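PDB 4GM6: PfkB family carbohydrate kinase from Listeria grayi DSM 20601, which probably acts as a carbohydrate kinase of the PfkB family, transferring a phosphate group to a sugar or related substrate. Local coordinates for residues Leu33-Ser38 against Gly85-Glu90; Glu59-Val64 against Gly328-Phe333. All coordinates share one frame; numbering follows the deposited sequence.

Interaction 1: Leu33-Ser38 against Gly85-Glu90; sequences LLMRLS and GKMAVE
L33 and M35 meet A88 and M87 where the small lid sheet of the PfkB (ribokinase-like) fold joins the main α/β domain, an example of how an outlying sheet is seated on its core through a few buried apolar side chains. Strand 34-38 belongs to the four-stranded sheet; the opposing surface is helix 83-94.

The van der Waals contacts fall into two pairs. L33, just before the strand, sends one branch to the helix: CD2 lies 3.9 Å from A88 CB and 3.6 Å from A88 O, and thus rests on both methyl and carbonyl. I75 and T77 of strand 73-79 pack on the same leucine, which ties it to the central sheet as well. Two residues on, M35 extends its chain and brings SD to 4.3 Å from M87 CE, a looser sulfur-to-methyl contact. I53 of strand 50-56 touches both methionines, while Y113 of a second subunit packs on M35, consistent with lid-to-lid pairing between subunits.

The side-chain polar bonds between residues of these segments lie within one segment or the other. R36 makes salt bridges to D329 and D287, outside both segments; its NH2 also donates to S38 OG, which sits 25° out of the guanidinium plane. On the helix, K86 NZ forms a salt bridge with E90 one turn later, standing 2.8 Å from OE2 and above the carboxylate plane.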
ATOM      1  N   LEU C  33      -6.745  -7.323 -26.784  1.00 37.38           N
ATOM      2  CA  LEU C  33      -6.687  -7.020 -25.365  1.00 41.49           C
ATOM      3  C   LEU C  33      -5.315  -6.465 -24.999  1.00 43.84           C
ATOM      4  O   LEU C  33      -4.291  -6.976 -25.447  1.00 32.89           O
ATOM      5  CB  LEU C  33      -6.960  -8.262 -24.515  1.00 45.50           C
ATOM      6  CG  LEU C  33      -8.437  -8.628 -24.364  1.00 52.75           C
ATOM      7  CD1 LEU C  33      -8.846  -9.449 -25.575  1.00 43.00           C
ATOM      8  CD2 LEU C  33      -8.699  -9.400 -23.079  1.00 41.56           C
ATOM      9  N   LEU C  34      -5.304  -5.425 -24.174  1.00 34.16           N
ATOM     10  CA  LEU C  34      -4.060  -4.790 -23.754  1.00 33.09           C
ATOM     11  C   LEU C  34      -3.945  -4.884 -22.245  1.00 35.69           C
ATOM     12  O   LEU C  34      -4.952  -4.886 -21.530  1.00 32.11           O
ATOM     13  CB  LEU C  34      -4.056  -3.306 -24.150  1.00 28.67           C
ATOM     14  CG  LEU C  34      -4.175  -3.037 -25.642  1.00 38.24           C
ATOM     15  CD1 LEU C  34      -4.256  -1.536 -25.922  1.00 31.53           C
ATOM     16  CD2 LEU C  34      -2.961  -3.658 -26.311  1.00 34.40           C
ATOM     17  N   MET C  35      -2.731  -4.940 -21.734  1.00 30.49           N
ATOM     18  CA  MET C  35      -2.594  -4.734 -20.307  1.00 31.58           C
ATOM     19  C   MET C  35      -2.278  -3.258 -20.076  1.00 27.77           C
ATOM     20  O   MET C  35      -1.301  -2.725 -20.628  1.00 30.21           O
ATOM     21  CB  MET C  35      -1.521  -5.614 -19.697  1.00 27.43           C
ATOM     22  CG  MET C  35      -1.307  -5.291 -18.217  1.00 28.46           C
ATOM     23  SD  MET C  35      -0.206  -6.436 -17.366  1.00 38.30           S
ATOM     24  CE  MET C  35       1.269  -6.331 -18.368  1.00 41.59           C
ATOM     25  N   ARG C  36      -3.111  -2.585 -19.300  1.00 23.47           N
ATOM     26  CA  ARG C  36      -2.814  -1.207 -18.962  1.00 27.96           C
ATOM     27  C   ARG C  36      -2.023  -1.151 -17.653  1.00 27.74           C
ATOM     28  O   ARG C  36      -2.337  -1.879 -16.716  1.00 27.68           O
ATOM     29  CB  ARG C  36      -4.076  -0.350 -18.844  1.00 26.48           C
ATOM     30  CG  ARG C  36      -3.714   0.956 -18.161  1.00 28.58           C
ATOM     31  CD  ARG C  36      -4.778   2.039 -18.166  1.00 41.81           C
ATOM     32  NE  ARG C  36      -6.156   1.603 -17.981  1.00 30.58           N
ATOM     33  CZ  ARG C  36      -6.990   2.062 -17.042  1.00 33.10           C
ATOM     34  NH1 ARG C  36      -8.239   1.633 -17.005  1.00 32.55           N
ATOM     35  NH2 ARG C  36      -6.591   2.927 -16.136  1.00 34.07           N
ATOM     36  N   LEU C  37      -0.994  -0.304 -17.610  1.00 25.80           N
ATOM     37  CA  LEU C  37      -0.150  -0.107 -16.410  1.00 24.52           C
ATOM     38  C   LEU C  37      -0.187   1.354 -16.000  1.00 29.30           C
ATOM     39  O   LEU C  37       0.325   2.206 -16.720  1.00 28.10           O
ATOM     40  CB  LEU C  37       1.283  -0.551 -16.701  1.00 26.04           C
ATOM     41  CG  LEU C  37       1.319  -2.033 -17.130  1.00 30.49           C
ATOM     42  CD1 LEU C  37       2.213  -2.246 -18.337  1.00 44.49           C
ATOM     43  CD2 LEU C  37       1.781  -2.916 -16.000  1.00 31.25           C
ATOM     44  N   SER C  38      -0.775   1.618 -14.830  1.00 23.18           N
ATOM     45  CA  SER C  38      -1.219   2.952 -14.426  1.00 26.02           C
ATOM     46  C   SER C  38      -0.455   3.467 -13.208  1.00 25.87           C
ATOM     47  O   SER C  38      -0.223   2.701 -12.277  1.00 21.04           O
ATOM     48  CB  SER C  38      -2.696   2.862 -14.003  1.00 21.67           C
ATOM     49  OG  SER C  38      -3.536   3.009 -15.115  1.00 36.03           O
ATOM     50  N   GLY C  85      -0.359 -13.310 -21.365  1.00 39.63           N
ATOM     51  CA  GLY C  85      -1.499 -13.624 -22.225  1.00 43.00           C
ATOM     52  C   GLY C  85      -2.619 -14.292 -21.435  1.00 49.47           C
ATOM     53  O   GLY C  85      -3.798 -14.042 -21.676  1.00 46.16           O
ATOM     54  N   LYS C  86      -2.252 -15.142 -20.482  1.00 38.74           N
ATOM     55  CA  LYS C  86      -3.236 -15.839 -19.669  1.00 43.65           C
ATOM     56  C   LYS C  86      -4.077 -14.877 -18.834  1.00 38.22           C
ATOM     57  O   LYS C  86      -5.256 -15.118 -18.607  1.00 42.42           O
ATOM     58  CB  LYS C  86      -2.540 -16.861 -18.769  1.00 49.22           C
ATOM     59  CG  LYS C  86      -3.434 -17.964 -18.212  1.00 61.61           C
ATOM     60  CD  LYS C  86      -2.592 -19.120 -17.679  1.00 70.31           C
ATOM     61  CE  LYS C  86      -3.328 -19.952 -16.632  1.00 90.30           C
ATOM     62  NZ  LYS C  86      -3.264 -19.338 -15.271  1.00 69.13           N
ATOM     63  N   MET C  87      -3.472 -13.785 -18.377  1.00 33.17           N
ATOM     64  CA  MET C  87      -4.168 -12.829 -17.535  1.00 30.81           C
ATOM     65  C   MET C  87      -5.301 -12.231 -18.343  1.00 34.60           C
ATOM     66  O   MET C  87      -6.390 -11.964 -17.831  1.00 35.10           O
ATOM     67  CB  MET C  87      -3.197 -11.734 -17.039  1.00 35.56           C
ATOM     68  CG  MET C  87      -2.151 -12.254 -16.041  1.00 39.30           C
ATOM     69  SD  MET C  87      -0.841 -11.072 -15.615  1.00 46.06           S
ATOM     70  CE  MET C  87      -1.796  -9.700 -15.026  1.00 31.81           C
ATOM     71  N   ALA C  88      -5.037 -12.036 -19.623  1.00 31.59           N
ATOM     72  CA  ALA C  88      -6.033 -11.489 -20.529  1.00 43.91           C
ATOM     73  C   ALA C  88      -7.206 -12.450 -20.637  1.00 42.99           C
ATOM     74  O   ALA C  88      -8.363 -12.026 -20.643  1.00 43.67           O
ATOM     75  CB  ALA C  88      -5.418 -11.242 -21.896  1.00 36.67           C
ATOM     76  N   VAL C  89      -6.899 -13.743 -20.724  1.00 46.64           N
ATOM     77  CA  VAL C  89      -7.926 -14.778 -20.849  1.00 39.20           C
ATOM     78  C   VAL C  89      -8.718 -14.897 -19.540  1.00 46.14           C
ATOM     79  O   VAL C  89      -9.950 -14.970 -19.555  1.00 42.75           O
ATOM     80  CB  VAL C  89      -7.310 -16.136 -21.245  1.00 52.93           C
ATOM     81  CG1 VAL C  89      -8.378 -17.227 -21.306  1.00 52.69           C
ATOM     82  CG2 VAL C  89      -6.615 -16.024 -22.597  1.00 51.28           C
ATOM     83  N   GLU C  90      -8.018 -14.897 -18.409  1.00 39.99           N
ATOM     84  CA  GLU C  90      -8.679 -14.998 -17.106  1.00 42.44           C
ATOM     85  C   GLU C  90      -9.611 -13.794 -16.841  1.00 44.56           C
ATOM     86  O   GLU C  90     -10.670 -13.929 -16.229  1.00 43.05           O
ATOM     87  CB  GLU C  90      -7.649 -15.193 -15.983  1.00 37.49           C
ATOM     88  CG  GLU C  90      -6.732 -16.399 -16.207  1.00 60.50           C
ATOM     89  CD  GLU C  90      -5.517 -16.476 -15.269  1.00102.69           C
ATOM     90  OE1 GLU C  90      -4.724 -15.500 -15.180  1.00 50.60           O
ATOM     91  OE2 GLU C  90      -5.325 -17.547 -14.639  1.00 69.37           O
TER

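Interaction 2: Glu59-Val64 against Gly328-Phe333; sequences EANVAV and GDINPF
N61 reaches from helix 58-68 to D329 in the loop after helix 309-323, and each of its side-chain atoms meets the aspartate in turn. CB is the most distant, 4.1 Å from D329 O. Beyond it, CG passes 3.7 Å from that same carbonyl oxygen, so the amide lies against the loop backbone before its polar end is used. OD1 rests 3.5 Å from D329 CB and 3.9 Å from I330 CG2, and takes a weak hydrogen bond from G57 N. ND2 donates to D329 OD2 over 3.1 Å at 161°, nearly in its own amide plane, and meets the carboxylate on its anti side, tilted 25° from the carboxylate plane, although the two planes stand 69° apart. A further bond from ND2 goes to D293 OD2, so one amide nitrogen spans two acidic groups; R36 is another partner of D329.

One helical turn on, the contact becomes apolar: V64 CG1 lies 3.7 Å from I330 CG2, the two side chains meeting at about a right angle, with H95 touching both. Q47 of a third subunit packs on I330.

The buried amide illustrates how a C-terminal loop is locked to an N-terminal helix in the PfkB fold. The G56-G57 pair leading into helix 58-68, with N61 in its first turn, is consistent with the first PfkB signature, and D293 ends a GGGD sequence that resembles the second.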
ATOM      1  N   GLU C  59     -12.935  -3.152 -27.863  1.00 42.79           N
ATOM      2  CA  GLU C  59     -13.947  -4.161 -28.201  1.00 44.73           C
ATOM      3  C   GLU C  59     -14.157  -5.148 -27.048  1.00 44.22           C
ATOM      4  O   GLU C  59     -15.288  -5.499 -26.707  1.00 39.24           O
ATOM      5  CB  GLU C  59     -13.576  -4.897 -29.499  1.00 38.42           C
ATOM      6  CG  GLU C  59     -13.528  -3.991 -30.721  1.00 40.86           C
ATOM      7  CD  GLU C  59     -12.132  -3.463 -31.016  1.00 46.10           C
ATOM      8  OE1 GLU C  59     -11.295  -3.443 -30.090  1.00 40.53           O
ATOM      9  OE2 GLU C  59     -11.860  -3.088 -32.185  1.00 47.15           O
ATOM     10  N   ALA C  60     -13.057  -5.589 -26.451  1.00 37.03           N
ATOM     11  CA  ALA C  60     -13.118  -6.432 -25.250  1.00 45.63           C
ATOM     12  C   ALA C  60     -13.921  -5.790 -24.116  1.00 39.26           C
ATOM     13  O   ALA C  60     -14.650  -6.478 -23.392  1.00 39.52           O
ATOM     14  CB  ALA C  60     -11.720  -6.749 -24.764  1.00 35.08           C
ATOM     15  N   ASN C  61     -13.778  -4.479 -23.949  1.00 35.86           N
ATOM     16  CA  ASN C  61     -14.527  -3.779 -22.913  1.00 39.06           C
ATOM     17  C   ASN C  61     -16.008  -3.809 -23.277  1.00 38.92           C
ATOM     18  O   ASN C  61     -16.873  -4.051 -22.426  1.00 34.30           O
ATOM     19  CB  ASN C  61     -14.070  -2.327 -22.779  1.00 32.17           C
ATOM     20  CG  ASN C  61     -12.639  -2.200 -22.309  1.00 34.55           C
ATOM     21  OD1 ASN C  61     -12.046  -3.146 -21.795  1.00 31.69           O
ATOM     22  ND2 ASN C  61     -12.069  -1.014 -22.498  1.00 31.12           N
ATOM     23  N   VAL C  62     -16.303  -3.571 -24.554  1.00 40.62           N
ATOM     24  CA  VAL C  62     -17.678  -3.628 -24.983  1.00 35.86           C
ATOM     25  C   VAL C  62     -18.262  -5.004 -24.683  1.00 43.85           C
ATOM     26  O   VAL C  62     -19.397  -5.109 -24.212  1.00 39.04           O
ATOM     27  CB  VAL C  62     -17.850  -3.228 -26.461  1.00 42.59           C
ATOM     28  CG1 VAL C  62     -19.217  -3.667 -26.976  1.00 36.56           C
ATOM     29  CG2 VAL C  62     -17.682  -1.720 -26.590  1.00 36.32           C
ATOM     30  N   ALA C  63     -17.486  -6.056 -24.936  1.00 40.50           N
ATOM     31  CA  ALA C  63     -17.948  -7.419 -24.677  1.00 39.87           C
ATOM     32  C   ALA C  63     -18.247  -7.641 -23.198  1.00 40.24           C
ATOM     33  O   ALA C  63     -19.303  -8.151 -22.847  1.00 42.29           O
ATOM     34  CB  ALA C  63     -16.925  -8.438 -25.172  1.00 40.94           C
ATOM     35  N   VAL C  64     -17.309  -7.277 -22.331  1.00 35.02           N
ATOM     36  CA  VAL C  64     -17.523  -7.425 -20.894  1.00 38.31           C
ATOM     37  C   VAL C  64     -18.766  -6.648 -20.441  1.00 36.22           C
ATOM     38  O   VAL C  64     -19.590  -7.166 -19.696  1.00 41.61           O
ATOM     39  CB  VAL C  64     -16.276  -6.980 -20.083  1.00 38.40           C
ATOM     40  CG1 VAL C  64     -16.602  -6.781 -18.601  1.00 32.12           C
ATOM     41  CG2 VAL C  64     -15.148  -7.986 -20.258  1.00 42.16           C
ATOM     42  N   GLY C 328     -10.123   1.164 -13.761  1.00 27.66           N
ATOM     43  CA  GLY C 328     -10.047   0.051 -14.691  1.00 29.00           C
ATOM     44  C   GLY C 328     -10.836   0.336 -15.948  1.00 31.02           C
ATOM     45  O   GLY C 328     -11.375   1.438 -16.130  1.00 27.66           O
ATOM     46  N   ASP C 329     -10.935  -0.671 -16.805  1.00 31.68           N
ATOM     47  CA  ASP C 329     -11.485  -0.473 -18.149  1.00 29.69           C
ATOM     48  C   ASP C 329     -12.943  -0.846 -18.296  1.00 29.77           C
ATOM     49  O   ASP C 329     -13.593  -0.418 -19.237  1.00 37.55           O
ATOM     50  CB  ASP C 329     -10.698  -1.295 -19.167  1.00 35.19           C
ATOM     51  CG  ASP C 329      -9.533  -0.538 -19.735  1.00 43.56           C
ATOM     52  OD1 ASP C 329      -8.780   0.079 -18.946  1.00 38.95           O
ATOM     53  OD2 ASP C 329      -9.388  -0.547 -20.981  1.00 49.62           O
ATOM     54  N   ILE C 330     -13.460  -1.654 -17.391  1.00 28.99           N
ATOM     55  CA  ILE C 330     -14.801  -2.179 -17.574  1.00 31.70           C
ATOM     56  C   ILE C 330     -15.786  -1.598 -16.562  1.00 34.57           C
ATOM     57  O   ILE C 330     -15.392  -1.118 -15.499  1.00 30.37           O
ATOM     58  CB  ILE C 330     -14.799  -3.720 -17.519  1.00 36.05           C
ATOM     59  CG1 ILE C 330     -14.312  -4.196 -16.149  1.00 33.71           C
ATOM     60  CG2 ILE C 330     -13.899  -4.287 -18.618  1.00 28.31           C
ATOM     61  CD1 ILE C 330     -15.434  -4.408 -15.155  1.00 38.89           C
ATOM     62  N   ASN C 331     -17.063  -1.645 -16.917  1.00 33.70           N
ATOM     63  CA  ASN C 331     -18.151  -1.097 -16.114  1.00 30.30           C
ATOM     64  C   ASN C 331     -18.736  -2.216 -15.274  1.00 31.88           C
ATOM     65  O   ASN C 331     -19.205  -3.209 -15.815  1.00 36.78           O
ATOM     66  CB  ASN C 331     -19.230  -0.505 -17.042  1.00 36.03           C
ATOM     67  CG  ASN C 331     -19.974   0.660 -16.414  1.00 41.11           C
ATOM     68  OD1 ASN C 331     -19.561   1.204 -15.384  1.00 35.70           O
ATOM     69  ND2 ASN C 331     -21.057   1.075 -17.050  1.00 33.73           N
ATOM     70  N   PRO C 332     -18.692  -2.075 -13.938  1.00 33.41           N
ATOM     71  CA  PRO C 332     -19.059  -3.161 -13.036  1.00 30.18           C
ATOM     72  C   PRO C 332     -20.539  -3.225 -12.674  1.00 39.57           C
ATOM     73  O   PRO C 332     -20.948  -4.121 -11.944  1.00 44.81           O
ATOM     74  CB  PRO C 332     -18.243  -2.840 -11.770  1.00 29.86           C
ATOM     75  CG  PRO C 332     -18.171  -1.338 -11.767  1.00 29.53           C
ATOM     76  CD  PRO C 332     -18.152  -0.909 -13.218  1.00 27.66           C
ATOM     77  N   PHE C 333     -21.343  -2.295 -13.172  1.00 32.20           N
ATOM     78  CA  PHE C 333     -22.697  -2.163 -12.664  1.00 32.60           C
ATOM     79  C   PHE C 333     -23.674  -3.064 -13.394  1.00 39.97           C
ATOM     80  O   PHE C 333     -23.550  -3.269 -14.612  1.00 42.34           O
ATOM     81  CB  PHE C 333     -23.143  -0.698 -12.739  1.00 32.73           C
ATOM     82  CG  PHE C 333     -22.196   0.246 -12.063  1.00 33.64           C
ATOM     83  CD1 PHE C 333     -22.128   0.314 -10.681  1.00 36.36           C
ATOM     84  CD2 PHE C 333     -21.351   1.042 -12.808  1.00 40.03           C
ATOM     85  CE1 PHE C 333     -21.238   1.172 -10.060  1.00 41.58           C
ATOM     86  CE2 PHE C 333     -20.465   1.901 -12.194  1.00 33.92           C
ATOM     87  CZ  PHE C 333     -20.408   1.967 -10.826  1.00 32.18           C
TER

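How the interactions relate
The centres of the two interactions lie about 13 Å apart, and their segments alternate along the chain: 33-38, 59-64, 85-90 and finally 328-333. Interaction 1 joins the lid sheet to a helix of the α/β domain, whereas interaction 2 lies nearer the centre of the folded chain and brings a late loop to helix 58-68, which follows lid strand 50-56. They touch directly. R36 NH1 forms a salt bridge with D329 OD1, and L33 CG packs 3.8 Å from A60 CB. D287 adds a further tie: its OD2 makes a salt bridge with R36 NH2 and a hydrogen bond with G328 N. Lid strand, helix and loop thus form one buried junction spanning distant parts of the sequence.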